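Local coordinates for 3-oxoacyl-[acyl-carrier-protein] synthase, mitochondrial (Arabidopsis thaliana, PDB 2IX4) that catalyses the condensation steps of mitochondrial fatty acid synthesis, extending acyl chains by two carbons taken from malonyl-ACP, at residues Phe239-Asp244 and Pro390-Asp395; Gly295-Met300 and Ala332-Thr337; Leu348-Thr353 and Lys396-Leu401. All coordinates share one frame; numbering follows the deposited sequence.

Contact 1: Phe239-Asp244 and Pro390-Asp395; sequences FDCDRD and PDPIFD
Asp391 OD2 is gripped by both terminal nitrogens of Arg243, which meets it end-on in a salt bridge. The shorter arm, Arg243 NH2 to Asp391 OD2, spans 2.9 Å; Arg243 NH1, 3.2 Å from Asp391 OD2, meets that oxygen's anti lone pair. The oxygen sits in the guanidinium plane, but the carboxylate is turned 45° to that plane, and NH2 comes from above it. Asp391 OD1 looks back into its own loop, taking the N-H of Ile393 at 3.1 Å in an Asx turn, so each carboxylate oxygen has its own task. Arg243 NH1 also bonds Asp240 O at 2.7 Å, tying the guanidinium to the type I turn Asp240-Arg243. NE and NH2 bond the carbonyls of Thr324 and Pro325, which further fix the rotation of this buried group. Beside the salt bridge, Asp391 N donates to Phe239 O at 2.9 Å, and a single beta bridge pairs Asp240 with Pro390. Cys241 SG lies beside Pro390 O, 3.4 Å away, and touches Pro392 CD. Farther along the pair of loops, the rings of Phe239 and Phe394 form an offset edge-to-face pair, planes at 88°: the Phe394 edge, led by CE1 and CZ, is directed toward the face of Phe239, with Phe394 CZ 3.4 Å from Phe239 CD2. Ile393 CG2 covers one face of Phe394 over its centre. The loop leading to strand 251-259 and the one between strands 380-381 and 405-406 lie together against helix 325-339, where Arg243 touches Ala329 and Phe394 touches Ala332.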
# COMPACT_ATOMS: atom_id res chain seq x y z
N PHE A 239 -21.31 18.93 2.92
CA PHE A 239 -22.73 19.06 2.52
C PHE A 239 -23.29 20.50 2.48
O PHE A 239 -24.46 20.70 2.14
CB PHE A 239 -23.65 18.16 3.37
CG PHE A 239 -23.30 16.69 3.33
CD1 PHE A 239 -23.04 16.01 4.52
CD2 PHE A 239 -23.27 15.99 2.13
CE1 PHE A 239 -22.74 14.64 4.50
CE2 PHE A 239 -22.97 14.62 2.11
CZ PHE A 239 -22.70 13.95 3.30
N ASP A 240 -22.46 21.49 2.83
CA ASP A 240 -22.88 22.90 2.81
C ASP A 240 -22.73 23.51 1.42
O ASP A 240 -21.81 23.17 0.68
CB ASP A 240 -22.07 23.71 3.83
CG ASP A 240 -22.58 25.13 3.99
OD1 ASP A 240 -23.62 25.32 4.66
OD2 ASP A 240 -21.95 26.06 3.44
N CYS A 241 -23.62 24.44 1.07
CA CYS A 241 -23.60 25.09 -0.24
C CYS A 241 -22.32 25.88 -0.53
O CYS A 241 -21.95 26.07 -1.68
CB CYS A 241 -24.81 26.01 -0.40
SG CYS A 241 -26.36 25.14 -0.76
N ASP A 242 -21.65 26.33 0.53
CA ASP A 242 -20.45 27.15 0.38
C ASP A 242 -19.11 26.41 0.53
O ASP A 242 -18.07 27.05 0.62
CB ASP A 242 -20.51 28.36 1.32
CG ASP A 242 -21.06 29.58 0.63
OD1 ASP A 242 -20.32 30.19 -0.18
OD2 ASP A 242 -22.23 29.93 0.90
N ARG A 243 -19.16 25.08 0.53
CA ARG A 243 -17.94 24.27 0.55
C ARG A 243 -17.07 24.54 -0.69
O ARG A 243 -17.60 24.78 -1.77
CB ARG A 243 -18.27 22.77 0.68
CG ARG A 243 -19.01 22.16 -0.51
CD ARG A 243 -19.57 20.78 -0.18
NE ARG A 243 -20.22 20.15 -1.32
CZ ARG A 243 -21.51 20.29 -1.64
NH1 ARG A 243 -22.30 21.05 -0.90
NH2 ARG A 243 -22.01 19.66 -2.70
N ASP A 244 -15.75 24.54 -0.51
CA ASP A 244 -14.83 24.86 -1.61
C ASP A 244 -13.55 24.01 -1.65
O ASP A 244 -12.53 24.43 -2.18
CB ASP A 244 -14.50 26.37 -1.61
CG ASP A 244 -13.51 26.76 -0.52
OD1 ASP A 244 -13.59 26.24 0.62
OD2 ASP A 244 -12.64 27.61 -0.80
N PRO A 390 -27.73 23.78 3.64
CA PRO A 390 -27.59 22.43 3.10
C PRO A 390 -27.73 22.40 1.57
O PRO A 390 -28.48 23.19 1.00
CB PRO A 390 -28.75 21.67 3.75
CG PRO A 390 -29.04 22.43 5.00
CD PRO A 390 -28.82 23.86 4.63
N ASP A 391 -27.00 21.48 0.95
CA ASP A 391 -27.02 21.27 -0.50
C ASP A 391 -28.46 21.06 -1.01
O ASP A 391 -29.25 20.38 -0.35
CB ASP A 391 -26.13 20.07 -0.86
CG ASP A 391 -25.86 19.96 -2.35
OD1 ASP A 391 -26.74 19.45 -3.08
OD2 ASP A 391 -24.77 20.37 -2.79
N PRO A 392 -28.80 21.65 -2.18
CA PRO A 392 -30.12 21.51 -2.82
C PRO A 392 -30.67 20.08 -2.89
O PRO A 392 -31.88 19.91 -2.94
CB PRO A 392 -29.87 22.04 -4.23
CG PRO A 392 -28.82 23.05 -4.06
CD PRO A 392 -27.93 22.56 -2.95
N ILE A 393 -29.79 19.08 -2.90
CA ILE A 393 -30.21 17.68 -2.91
C ILE A 393 -31.00 17.32 -1.64
O ILE A 393 -31.87 16.45 -1.67
CB ILE A 393 -29.02 16.69 -3.12
CG1 ILE A 393 -29.52 15.32 -3.58
CG2 ILE A 393 -28.15 16.58 -1.86
CD1 ILE A 393 -28.47 14.46 -4.25
N PHE A 394 -30.70 18.01 -0.55
CA PHE A 394 -31.33 17.75 0.74
C PHE A 394 -32.63 18.51 0.93
O PHE A 394 -32.82 19.60 0.38
CB PHE A 394 -30.36 18.08 1.88
CG PHE A 394 -29.07 17.30 1.84
CD1 PHE A 394 -27.86 17.95 1.63
CD2 PHE A 394 -29.08 15.92 1.99
CE1 PHE A 394 -26.67 17.23 1.59
CE2 PHE A 394 -27.89 15.19 1.95
CZ PHE A 394 -26.69 15.85 1.75
N ASP A 395 -33.54 17.91 1.69
CA ASP A 395 -34.80 18.56 2.06
C ASP A 395 -35.08 18.36 3.55
O ASP A 395 -34.24 17.84 4.28
CB ASP A 395 -35.96 18.06 1.19
CG ASP A 395 -36.23 16.57 1.33
OD1 ASP A 395 -35.95 15.98 2.41
OD2 ASP A 395 -36.75 15.97 0.37

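Contact 2: Gly295-Met300 and Ala332-Thr337; sequences GAVLAM and ARAIKT
Met300 reaches from helix 294-307 to helix 325-339 with its terminal methyl. CB starts toward the partner helix, and CG stands anti to the carbonyl carbon (chi1 -72°). The chain runs on extended to SD, then bends at chi3 (-83°), which carries CE over the backbone of Ala334. There CE lies 3.7 Å from Ala334 O and 3.8 Å from Ala334 CB, while Ile335 CG1 is a looser neighbour at 4.2 Å. Ala334 CB is the common point of contact: besides Met300 CE it meets Ala296 CB at 3.8 Å and Val297 CG2 at the same distance. Val297 CG2 continues to the end of the patch, 4.0 Å from Thr337 CB. Thr337 OG1 turns back to Arg333 O within its own helix and leaves carbon for the contact. The segment axes approach to 8.8 Å and cross at -45°, and the backbones come nearest at Val297 and Ala334. Ala296 and Met300 also touch strand 411-418, at Phe417 and Met413. Between the two segments the contact is purely apolar, so its cohesion depends on the close fit of small aliphatic groups and the methionine methyl rather than on directed bonds.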
# COMPACT_ATOMS: atom_id res chain seq x y z
N GLY A 295 -19.73 3.95 -8.20
CA GLY A 295 -18.68 3.33 -7.40
C GLY A 295 -19.04 3.29 -5.93
O GLY A 295 -18.91 2.25 -5.27
N ALA A 296 -19.50 4.43 -5.41
CA ALA A 296 -19.95 4.53 -4.02
C ALA A 296 -21.17 3.64 -3.76
O ALA A 296 -21.26 3.01 -2.70
CB ALA A 296 -20.25 5.97 -3.67
N VAL A 297 -22.09 3.57 -4.72
CA VAL A 297 -23.25 2.68 -4.64
C VAL A 297 -22.80 1.21 -4.53
O VAL A 297 -23.27 0.48 -3.65
CB VAL A 297 -24.21 2.86 -5.86
CG1 VAL A 297 -25.26 1.74 -5.92
CG2 VAL A 297 -24.90 4.22 -5.82
N LEU A 298 -21.88 0.81 -5.40
CA LEU A 298 -21.36 -0.56 -5.40
C LEU A 298 -20.70 -0.93 -4.08
O LEU A 298 -20.96 -2.00 -3.53
CB LEU A 298 -20.38 -0.77 -6.56
CG LEU A 298 -20.99 -0.95 -7.96
CD1 LEU A 298 -19.90 -0.98 -9.02
CD2 LEU A 298 -21.83 -2.22 -8.03
N ALA A 299 -19.87 -0.03 -3.56
CA ALA A 299 -19.15 -0.27 -2.31
C ALA A 299 -20.10 -0.47 -1.13
O ALA A 299 -19.90 -1.37 -0.31
CB ALA A 299 -18.17 0.87 -2.04
N MET A 300 -21.12 0.39 -1.05
CA MET A 300 -22.13 0.31 0.01
C MET A 300 -23.00 -0.94 -0.13
O MET A 300 -23.28 -1.63 0.85
CB MET A 300 -23.00 1.57 0.02
CG MET A 300 -22.28 2.81 0.54
SD MET A 300 -23.38 4.22 0.80
CE MET A 300 -23.50 4.90 -0.85
N ALA A 332 -24.00 11.97 -1.60
CA ALA A 332 -25.38 12.20 -1.19
C ALA A 332 -26.35 11.51 -2.14
O ALA A 332 -27.30 10.85 -1.70
CB ALA A 332 -25.68 13.70 -1.12
N ARG A 333 -26.09 11.66 -3.44
CA ARG A 333 -26.86 11.00 -4.49
C ARG A 333 -26.79 9.47 -4.35
O ARG A 333 -27.80 8.78 -4.48
CB ARG A 333 -26.32 11.43 -5.85
CG ARG A 333 -27.33 11.43 -6.97
CD ARG A 333 -26.82 12.22 -8.17
NE ARG A 333 -26.73 13.66 -7.91
CZ ARG A 333 -25.60 14.36 -7.91
NH1 ARG A 333 -24.43 13.78 -8.18
NH2 ARG A 333 -25.63 15.66 -7.65
N ALA A 334 -25.59 8.97 -4.05
CA ALA A 334 -25.35 7.54 -3.87
C ALA A 334 -26.05 6.99 -2.62
O ALA A 334 -26.57 5.87 -2.66
CB ALA A 334 -23.85 7.27 -3.80
N ILE A 335 -26.05 7.76 -1.54
CA ILE A 335 -26.77 7.39 -0.32
C ILE A 335 -28.29 7.32 -0.58
O ILE A 335 -28.97 6.43 -0.07
CB ILE A 335 -26.43 8.34 0.87
CG1 ILE A 335 -24.97 8.15 1.30
CG2 ILE A 335 -27.36 8.09 2.07
CD1 ILE A 335 -24.43 9.24 2.23
N LYS A 336 -28.80 8.25 -1.38
CA LYS A 336 -30.19 8.22 -1.83
C LYS A 336 -30.52 6.97 -2.65
O LYS A 336 -31.61 6.41 -2.52
CB LYS A 336 -30.55 9.47 -2.64
CG LYS A 336 -31.60 10.36 -1.98
CD LYS A 336 -32.05 11.50 -2.90
CE LYS A 336 -33.04 11.02 -3.96
NZ LYS A 336 -33.62 12.15 -4.75
N THR A 337 -29.58 6.54 -3.49
CA THR A 337 -29.78 5.38 -4.35
C THR A 337 -29.77 4.06 -3.56
O THR A 337 -30.57 3.17 -3.82
CB THR A 337 -28.73 5.33 -5.49
OG1 THR A 337 -28.84 6.52 -6.29
CG2 THR A 337 -28.93 4.12 -6.40

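Contact 3: Leu348-Thr353 and Lys396-Leu401; sequences LAFSST and KRFMPL
Phe350 meets Pro400 face-on: Pro400 CA stands over one face of the ring, 3.9 Å from its centroid, in a CH-pi contact displaced toward the rim. Pro400 CB touches Phe350 CE1 at 3.7 Å, and the peptide between Met399 and Pro400 lies against CZ. At the same end of the ring Phe350 CE2 meets Phe398 CE1 at 3.6 Å, the two rings being inclined by 36° in an oblique pair. Phe350 CB points away from the loop, but chi1 of 67° sets CG between the backbone N and the carbonyl carbon, from where the ring turns back to lie against Pro400. The carbonyl of Phe350 takes the N-H of Leu401 at 2.9 Å in a nearly straight bond (166° at the hydrogen), and Pro400 CA adds a C-H...O contact to the same oxygen. A water joins the two backbones: it accepts from Phe350 N and donates to Met399 O (2.7 Å) and, at 3.3 Å, to Leu348 O. Strand 349-351 runs parallel to strand 316-318 in the mixed sheet of this thiolase-like fold, and the segment 396-401 meets the other edge of the strand, bonded through Phe350 O. An alanine in place of Phe350 would probably take away the ring facing Pro400 CA and beside Phe398 CE1 and open a gap between strand and loop. Along the strand, Ala349 CB meets Leu401 CD1 at 4.1 Å, and Ser351 CB approaches Leu401 CB. Second-shell groups hold both sides: Ser351 OG bonds the hydroxyl of Tyr316 and the carbonyl of Pro382, while Asp395 OD1 accepts from the backbone nitrogens of Arg397 and Phe398. Phe398 also packs on Lys336 of helix 325-339, and Leu401 O bonds Thr384 OG1.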
# COMPACT_ATOMS: atom_id res chain seq x y z
N LEU A 348 -32.92 7.40 8.15
CA LEU A 348 -31.48 7.19 8.17
C LEU A 348 -30.74 8.40 8.73
O LEU A 348 -30.94 9.53 8.27
CB LEU A 348 -30.95 6.85 6.76
CG LEU A 348 -29.43 6.70 6.58
CD1 LEU A 348 -28.90 5.41 7.20
CD2 LEU A 348 -29.05 6.78 5.11
N ALA A 349 -29.90 8.15 9.73
CA ALA A 349 -29.01 9.16 10.27
C ALA A 349 -27.68 9.10 9.53
O ALA A 349 -27.10 8.03 9.39
CB ALA A 349 -28.79 8.96 11.76
N PHE A 350 -27.22 10.25 9.04
CA PHE A 350 -25.90 10.32 8.42
C PHE A 350 -25.23 11.66 8.65
O PHE A 350 -25.89 12.69 8.76
CB PHE A 350 -25.96 9.96 6.92
CG PHE A 350 -26.71 10.95 6.09
CD1 PHE A 350 -26.02 11.92 5.36
CD2 PHE A 350 -28.10 10.91 6.00
CE1 PHE A 350 -26.71 12.84 4.58
CE2 PHE A 350 -28.79 11.82 5.22
CZ PHE A 350 -28.10 12.79 4.51
N SER A 351 -23.90 11.62 8.73
CA SER A 351 -23.09 12.82 8.93
C SER A 351 -21.69 12.60 8.39
O SER A 351 -21.27 11.46 8.18
CB SER A 351 -23.02 13.19 10.41
OG SER A 351 -22.40 12.16 11.16
N SER A 352 -20.98 13.70 8.15
CA SER A 352 -19.54 13.66 7.93
C SER A 352 -18.84 14.37 9.07
O SER A 352 -19.22 15.48 9.44
CB SER A 352 -19.16 14.31 6.60
OG SER A 352 -17.75 14.42 6.51
N THR A 353 -17.82 13.72 9.63
CA THR A 353 -17.09 14.26 10.77
C THR A 353 -15.85 15.06 10.34
O THR A 353 -15.08 15.53 11.19
CB THR A 353 -16.70 13.14 11.77
OG1 THR A 353 -16.21 12.01 11.05
CG2 THR A 353 -17.89 12.73 12.59
N LYS A 396 -36.27 18.77 3.98
CA LYS A 396 -36.68 18.66 5.38
C LYS A 396 -36.43 17.29 6.01
O LYS A 396 -36.04 17.20 7.18
CB LYS A 396 -38.15 19.08 5.54
CG LYS A 396 -39.11 18.50 4.50
CD LYS A 396 -40.28 19.44 4.25
CE LYS A 396 -41.45 18.73 3.57
NZ LYS A 396 -42.22 17.88 4.52
N ARG A 397 -36.62 16.23 5.23
CA ARG A 397 -36.45 14.86 5.70
C ARG A 397 -35.05 14.30 5.41
O ARG A 397 -34.33 13.89 6.33
CB ARG A 397 -37.53 13.95 5.11
CG ARG A 397 -38.91 14.15 5.75
CD ARG A 397 -40.02 13.59 4.88
NE ARG A 397 -40.29 14.43 3.71
CZ ARG A 397 -40.12 14.05 2.45
NH1 ARG A 397 -39.68 12.83 2.16
NH2 ARG A 397 -40.39 14.90 1.46
N PHE A 398 -34.67 14.29 4.14
CA PHE A 398 -33.35 13.81 3.72
C PHE A 398 -32.30 14.89 3.99
O PHE A 398 -32.15 15.83 3.21
CB PHE A 398 -33.37 13.40 2.24
CG PHE A 398 -32.06 12.85 1.74
CD1 PHE A 398 -31.42 11.82 2.41
CD2 PHE A 398 -31.49 13.36 0.58
CE1 PHE A 398 -30.21 11.31 1.94
CE2 PHE A 398 -30.29 12.86 0.10
CZ PHE A 398 -29.65 11.83 0.78
N MET A 399 -31.58 14.74 5.10
CA MET A 399 -30.73 15.81 5.64
C MET A 399 -29.65 15.23 6.56
O MET A 399 -29.95 14.39 7.41
CB MET A 399 -31.61 16.80 6.42
CG MET A 399 -30.91 18.04 6.96
SD MET A 399 -30.38 19.19 5.67
CE MET A 399 -31.93 19.88 5.11
N PRO A 400 -28.39 15.68 6.40
CA PRO A 400 -27.34 15.24 7.32
C PRO A 400 -27.53 15.82 8.72
O PRO A 400 -28.12 16.89 8.86
CB PRO A 400 -26.06 15.79 6.69
CG PRO A 400 -26.51 16.97 5.89
CD PRO A 400 -27.86 16.59 5.36
N LEU A 401 -27.03 15.12 9.73
CA LEU A 401 -27.14 15.56 11.12
C LEU A 401 -26.31 16.82 11.35
O LEU A 401 -25.17 16.89 10.92
CB LEU A 401 -26.68 14.47 12.09
CG LEU A 401 -27.37 13.10 12.10
CD1 LEU A 401 -26.72 12.20 13.14
CD2 LEU A 401 -28.87 13.20 12.35
O HOH W 1 -29.39 12.29 9.02

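In the fold
Contacts 1 and 3 share the loop between strands 380-381 and 405-406, and both pack on helix 325-339, which supplies one segment of contact 2. Contact 2 is buried and wholly apolar, joining two helices; contact 3 is also buried but mixes aromatic packing with backbone bonds and a water; contact 1, partly buried, adds a salt bridge between loops. Phe394 links them: its CZ is 3.7 Å from Ala332 CB of contact 2, and its CE2 is 3.5 Å from Phe350 CZ of contact 3. Lys336 and Ile335 in turn carry contact 2 onto Phe398 and Leu348. Along the chain contact 2 is nested within contact 1, whose segments alternate with those of contact 3.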